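Local coordinates for quinoline 2-oxidoreductase small subunit (Pseudomonas putida, PDB 1T3Q), which carries two [2Fe-2S] clusters that probably pass electrons from the molybdenum cofactor towards FAD in an enzyme that oxidises quinoline, at residues R119-A127 with V159-V168. Residues are numbered along the deposited sequence; the frame is centred on the assembly and turned at random.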
loop_
_atom_site.group_PDB
_atom_site.type_symbol
_atom_site.label_atom_id
_atom_site.label_comp_id
_atom_site.label_asym_id
_atom_site.label_seq_id
_atom_site.Cartn_x
_atom_site.Cartn_y
_atom_site.Cartn_z
ATOM N N ARG A 119 -16.237 -25.041 -15.626
ATOM C CA ARG A 119 -17.517 -24.481 -16.056
ATOM C C ARG A 119 -17.898 -25.051 -17.414
ATOM O O ARG A 119 -19.043 -25.441 -17.639
ATOM C CB ARG A 119 -17.448 -22.955 -16.151
ATOM C CG ARG A 119 -17.323 -22.228 -14.828
ATOM C CD ARG A 119 -17.539 -20.739 -15.043
ATOM N NE ARG A 119 -18.905 -20.470 -15.486
ATOM C CZ ARG A 119 -19.288 -19.379 -16.143
ATOM N NH1 ARG A 119 -20.556 -19.235 -16.494
ATOM N NH2 ARG A 119 -18.405 -18.440 -16.458
ATOM N N SER A 120 -16.927 -25.099 -18.320
ATOM C CA SER A 120 -17.158 -25.626 -19.659
ATOM C C SER A 120 -17.653 -27.067 -19.607
ATOM O O SER A 120 -18.580 -27.439 -20.323
ATOM C CB SER A 120 -15.872 -25.560 -20.481
ATOM O OG SER A 120 -16.085 -26.098 -21.775
ATOM N N ILE A 121 -17.020 -27.874 -18.761
ATOM C CA ILE A 121 -17.382 -29.277 -18.589
ATOM C C ILE A 121 -18.823 -29.409 -18.102
ATOM O O ILE A 121 -19.619 -30.173 -18.656
ATOM C CB ILE A 121 -16.472 -29.961 -17.538
ATOM C CG1 ILE A 121 -15.035 -30.031 -18.051
ATOM C CG2 ILE A 121 -17.004 -31.349 -17.208
ATOM C CD1 ILE A 121 -14.047 -30.565 -17.028
ATOM N N LEU A 122 -19.143 -28.653 -17.057
ATOM C CA LEU A 122 -20.463 -28.685 -16.444
ATOM C C LEU A 122 -21.559 -28.160 -17.350
ATOM O O LEU A 122 -22.727 -28.517 -17.186
ATOM C CB LEU A 122 -20.446 -27.897 -15.134
ATOM C CG LEU A 122 -19.524 -28.506 -14.073
ATOM C CD1 LEU A 122 -19.322 -27.524 -12.930
ATOM C CD2 LEU A 122 -20.123 -29.818 -13.577
ATOM N N ALA A 123 -21.184 -27.309 -18.299
ATOM C CA ALA A 123 -22.153 -26.755 -19.233
ATOM C C ALA A 123 -22.692 -27.860 -20.136
ATOM O O ALA A 123 -23.885 -27.899 -20.435
ATOM C CB ALA A 123 -21.507 -25.661 -20.073
ATOM N N GLU A 124 -21.810 -28.757 -20.569
ATOM C CA GLU A 124 -22.218 -29.854 -21.441
ATOM C C GLU A 124 -22.770 -31.049 -20.674
ATOM O O GLU A 124 -23.652 -31.754 -21.162
ATOM C CB GLU A 124 -21.043 -30.332 -22.298
ATOM N N ASN A 125 -22.241 -31.277 -19.478
ATOM C CA ASN A 125 -22.662 -32.399 -18.652
ATOM C C ASN A 125 -22.610 -31.990 -17.182
ATOM O O ASN A 125 -21.532 -31.836 -16.610
ATOM C CB ASN A 125 -21.735 -33.588 -18.917
ATOM C CG ASN A 125 -22.118 -34.823 -18.128
ATOM O OD1 ASN A 125 -23.118 -34.838 -17.406
ATOM N ND2 ASN A 125 -21.321 -35.872 -18.267
ATOM N N PRO A 126 -23.784 -31.811 -16.553
ATOM C CA PRO A 126 -23.951 -31.412 -15.151
ATOM C C PRO A 126 -23.343 -32.381 -14.141
ATOM O O PRO A 126 -22.924 -31.977 -13.053
ATOM C CB PRO A 126 -25.469 -31.324 -14.993
ATOM C CG PRO A 126 -25.960 -31.095 -16.387
ATOM C CD PRO A 126 -25.099 -32.002 -17.189
ATOM N N ALA A 127 -23.317 -33.660 -14.501
ATOM C CA ALA A 127 -22.786 -34.695 -13.622
ATOM C C ALA A 127 -21.784 -35.584 -14.349
ATOM O O ALA A 127 -22.050 -36.762 -14.609
ATOM C CB ALA A 127 -23.931 -35.542 -13.069
ATOM N N VAL A 159 -23.023 -29.047 -6.974
ATOM C CA VAL A 159 -22.524 -28.422 -8.196
ATOM C C VAL A 159 -23.352 -28.897 -9.388
ATOM O O VAL A 159 -23.743 -28.100 -10.247
ATOM C CB VAL A 159 -21.033 -28.776 -8.438
ATOM C CG1 VAL A 159 -20.596 -28.308 -9.818
ATOM C CG2 VAL A 159 -20.173 -28.124 -7.373
ATOM N N ALA A 160 -23.622 -30.197 -9.435
ATOM C CA ALA A 160 -24.415 -30.765 -10.519
ATOM C C ALA A 160 -25.803 -30.128 -10.519
ATOM O O ALA A 160 -26.337 -29.780 -11.570
ATOM C CB ALA A 160 -24.525 -32.280 -10.351
ATOM N N GLU A 161 -26.381 -29.973 -9.332
ATOM C CA GLU A 161 -27.702 -29.370 -9.197
ATOM C C GLU A 161 -27.693 -27.930 -9.708
ATOM O O GLU A 161 -28.582 -27.520 -10.459
ATOM C CB GLU A 161 -28.145 -29.408 -7.729
ATOM C CG GLU A 161 -29.427 -28.633 -7.431
ATOM C CD GLU A 161 -30.654 -29.201 -8.131
ATOM O OE1 GLU A 161 -31.732 -28.569 -8.043
ATOM O OE2 GLU A 161 -30.548 -30.275 -8.765
ATOM N N ALA A 162 -26.687 -27.164 -9.301
ATOM C CA ALA A 162 -26.572 -25.778 -9.731
ATOM C C ALA A 162 -26.392 -25.718 -11.246
ATOM O O ALA A 162 -26.943 -24.840 -11.914
ATOM C CB ALA A 162 -25.395 -25.107 -9.028
ATOM N N ALA A 163 -25.621 -26.657 -11.783
ATOM C CA ALA A 163 -25.378 -26.718 -13.221
ATOM C C ALA A 163 -26.694 -26.912 -13.979
ATOM O O ALA A 163 -26.943 -26.257 -14.994
ATOM C CB ALA A 163 -24.419 -27.857 -13.537
ATOM N N ARG A 164 -27.533 -27.817 -13.487
ATOM C CA ARG A 164 -28.818 -28.073 -14.129
ATOM C C ARG A 164 -29.690 -26.824 -14.117
ATOM O O ARG A 164 -30.500 -26.615 -15.022
ATOM C CB ARG A 164 -29.549 -29.218 -13.429
ATOM C CG ARG A 164 -28.900 -30.576 -13.611
ATOM C CD ARG A 164 -29.774 -31.658 -13.006
ATOM N NE ARG A 164 -29.016 -32.571 -12.159
ATOM C CZ ARG A 164 -28.235 -33.546 -12.610
ATOM N NH1 ARG A 164 -28.101 -33.750 -13.913
ATOM N NH2 ARG A 164 -27.588 -34.319 -11.753
ATOM N N ARG A 165 -29.529 -25.994 -13.091
ATOM C CA ARG A 165 -30.308 -24.766 -12.990
ATOM C C ARG A 165 -29.608 -23.631 -13.734
ATOM O O ARG A 165 -29.998 -22.470 -13.623
ATOM C CB ARG A 165 -30.504 -24.357 -11.528
ATOM C CG ARG A 165 -31.183 -25.385 -10.636
ATOM N N GLY A 166 -28.566 -23.975 -14.484
ATOM C CA GLY A 166 -27.826 -22.977 -15.236
ATOM C C GLY A 166 -27.190 -21.899 -14.377
ATOM O O GLY A 166 -27.145 -20.733 -14.774
ATOM N N GLU A 167 -26.682 -22.275 -13.206
ATOM C CA GLU A 167 -26.062 -21.301 -12.315
ATOM C C GLU A 167 -24.655 -21.651 -11.833
ATOM O O GLU A 167 -24.286 -21.346 -10.697
ATOM C CB GLU A 167 -26.979 -21.036 -11.116
ATOM C CG GLU A 167 -27.703 -22.260 -10.596
ATOM C CD GLU A 167 -28.729 -21.919 -9.530
ATOM O OE1 GLU A 167 -29.606 -21.071 -9.801
ATOM O OE2 GLU A 167 -28.659 -22.501 -8.424
ATOM N N VAL A 168 -23.868 -22.280 -12.700
ATOM C CA VAL A 168 -22.494 -22.642 -12.359
ATOM C C VAL A 168 -21.503 -21.750 -13.114
ATOM O O VAL A 168 -21.925 -21.106 -14.100
ATOM C CB VAL A 168 -22.216 -24.135 -12.687
ATOM C CG1 VAL A 168 -20.723 -24.378 -12.881
ATOM C CG2 VAL A 168 -22.731 -25.015 -11.550
ATOM O OXT VAL A 168 -20.316 -21.706 -12.712
#
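Leu122 and Val168 meet methyl to methyl where the C-terminal end of helix 111-124 packs on the chain's last helix, 157-164, within the helical [2Fe-2S] domain of this molybdenum hydroxylase subunit but away from its cluster. Leu122 CD1 lies 3.4 Å from Val168 CG1 and 3.5 Å from Val159 CG1, both tighter than usual carbon contact; leucine suits the place because it reaches far enough to set CD1 against both valines, while CD2 also approaches Val159 CG1. Val168 turns CG1 anti to its backbone N (chi1 157°), which brings that branch against Leu122. Beside them Pro126 CB rests 3.9 Å from Ala163 CB. The small Ala160 lets its CA come within 4.7 Å of Pro126 CA, and Pro126 O accepts a CA-H...O contact from Ala160 CA. The Arg164 side chain crosses Pro126 at about a right angle, with CG and the guanidinium NH1 (3.7 Å) both against Pro126 CB.

The terminal carboxylate of Val168 is held by Arg119: NE forms a salt bridge with OXT at 3.3 Å, and NE and NH1 each give a weak, bent hydrogen bond to O. The bend at chi3 (65°) carries the guanidinium to this chain end, while NH2 makes a salt bridge with Glu81. A methionine in place of Arg119 would probably leave both the Val168 carboxylate and Glu81 without their shared cationic partner. Further out, Leu95 touches Arg119 and Leu122, and a Schellman motif at Gly166, whose positive phi glycine adopts readily, turns the chain back towards Arg119. Past helix 111-124, an Asx turn shapes the loop: Ala127 N donates to Asn125 OD1 at 3.1 Å from above the carbonyl plane.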